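Local coordinates for heme oxygenase (Chlamydomonas reinhardtii, PDB 4RAJ), which probably binds heme and cleaves it oxidatively to biliverdin, as heme oxygenases do, and is captured here without its heme, at residues 204-207 with 208-211. Sequence-based numbering, arbitrary orientation.
Sequences QELQ and DQLL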
loop_
_atom_site.group_PDB
_atom_site.type_symbol
_atom_site.label_atom_id
_atom_site.label_comp_id
_atom_site.label_asym_id
_atom_site.label_seq_id
_atom_site.Cartn_x
_atom_site.Cartn_y
_atom_site.Cartn_z
ATOM N N GLN A 204 2.699 -18.867 17.952
ATOM C CA GLN A 204 2.211 -19.410 16.686
ATOM C C GLN A 204 0.869 -18.788 16.252
ATOM O O GLN A 204 0.628 -18.575 15.051
ATOM C CB GLN A 204 2.083 -20.932 16.783
ATOM C CG GLN A 204 1.894 -21.605 15.438
ATOM C CD GLN A 204 2.965 -21.181 14.446
ATOM O OE1 GLN A 204 4.160 -21.203 14.757
ATOM N NE2 GLN A 204 2.542 -20.774 13.255
ATOM N N GLU A 205 0.003 -18.483 17.219
ATOM C CA GLU A 205 -1.310 -17.914 16.906
ATOM C C GLU A 205 -1.183 -16.565 16.203
ATOM O O GLU A 205 -1.904 -16.286 15.240
ATOM C CB GLU A 205 -2.159 -17.757 18.171
ATOM C CG GLU A 205 -2.663 -19.070 18.765
ATOM C CD GLU A 205 -1.726 -19.709 19.806
ATOM O OE1 GLU A 205 -0.527 -19.317 19.924
ATOM O OE2 GLU A 205 -2.210 -20.624 20.513
ATOM N N LEU A 206 -0.264 -15.735 16.694
ATOM C CA LEU A 206 -0.003 -14.417 16.107
ATOM C C LEU A 206 0.682 -14.530 14.745
ATOM O O LEU A 206 0.378 -13.771 13.828
ATOM C CB LEU A 206 0.843 -13.569 17.063
ATOM C CG LEU A 206 1.034 -12.092 16.703
ATOM C CD1 LEU A 206 -0.303 -11.382 16.656
ATOM C CD2 LEU A 206 1.954 -11.418 17.698
ATOM N N GLN A 207 1.608 -15.476 14.608
ATOM C CA GLN A 207 2.212 -15.732 13.304
ATOM C C GLN A 207 1.157 -16.159 12.271
ATOM O O GLN A 207 1.210 -15.732 11.115
ATOM C CB GLN A 207 3.306 -16.793 13.422
ATOM C CG GLN A 207 4.434 -16.381 14.363
ATOM C CD GLN A 207 5.654 -17.272 14.236
ATOM O OE1 GLN A 207 5.997 -17.727 13.142
ATOM N NE2 GLN A 207 6.311 -17.535 15.358
ATOM N N ASP A 208 0.203 -17.004 12.685
ATOM C CA ASP A 208 -0.900 -17.394 11.806
ATOM C C ASP A 208 -1.774 -16.195 11.433
ATOM O O ASP A 208 -2.245 -16.083 10.302
ATOM C CB ASP A 208 -1.784 -18.464 12.462
ATOM C CG ASP A 208 -1.107 -19.824 12.539
ATOM O OD1 ASP A 208 -0.036 -20.011 11.904
ATOM O OD2 ASP A 208 -1.654 -20.706 13.243
ATOM N N GLN A 209 -2.015 -15.315 12.394
ATOM C CA GLN A 209 -2.802 -14.116 12.131
ATOM C C GLN A 209 -2.118 -13.198 11.138
ATOM O O GLN A 209 -2.775 -12.567 10.325
ATOM C CB GLN A 209 -3.064 -13.344 13.414
ATOM C CG GLN A 209 -4.170 -13.901 14.278
ATOM C CD GLN A 209 -4.430 -13.029 15.482
ATOM O OE1 GLN A 209 -3.506 -12.671 16.205
ATOM N NE2 GLN A 209 -5.686 -12.667 15.693
ATOM N N LEU A 210 -0.796 -13.108 11.221
ATOM C CA LEU A 210 -0.041 -12.274 10.291
ATOM C C LEU A 210 -0.150 -12.819 8.876
ATOM O O LEU A 210 -0.295 -12.061 7.916
ATOM C CB LEU A 210 1.428 -12.185 10.728
ATOM C CG LEU A 210 1.645 -11.428 12.040
ATOM C CD1 LEU A 210 3.033 -11.703 12.616
ATOM C CD2 LEU A 210 1.448 -9.930 11.798
ATOM N N LEU A 211 -0.081 -14.137 8.744
ATOM C CA LEU A 211 -0.345 -14.798 7.464
ATOM C C LEU A 211 -1.737 -14.420 6.961
ATOM O O LEU A 211 -1.895 -14.018 5.809
ATOM C CB LEU A 211 -0.216 -16.331 7.593
ATOM C CG LEU A 211 -0.597 -17.169 6.362
ATOM C CD1 LEU A 211 0.026 -16.551 5.131
ATOM C CD2 LEU A 211 -0.128 -18.608 6.512
#
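The amide of Gln204 and the carboxylate of Asp208 are turned 58° against each other. NE2 of Gln204 approaches Asp208 OD1 from above the carboxylate plane, while OD1 lies almost within the amide plane. The backbone O of Gln204 sits over the same face of the carboxylate, 3.3 Å from Asp208 CG. The hydrogen bond from Gln204 NE2 to Asp208 OD1 is 3.0 Å long and moderately bent. It is an i to i+4 side-chain link across the first turn of helix 204-227, in the all-helical heme oxygenase fold. With CG anti to the backbone N (chi1 -167°) and a bend at chi2 (52°), the amide of Gln204 is carried forward along the helix, over Asp208. Asp208 OD1 also forms a salt bridge with Arg23, so two donors grip this oxygen and the turn is tied to helix 20-27. The arginine would probably favour the charged carboxylate. The backbone O of Gln204 accepts Asp208 N at 2.9 Å, so side chains and backbone link the same two residues.

The next three backbone bonds continue the helix, from Gln209, Leu210 and Leu211 to Glu205, Leu206 and Gln207. NE2 of Gln207 hydrogen-bonds to Gln202 O, just before the helix. Leu210 is buried. It packs on Leu139, as Leu206 and Gln209 also do. On this side, the Leu206 and Gln209 side chains run at a slant to one another, with methyl CD1 of Leu206 3.5 Å from Gln209 OE1.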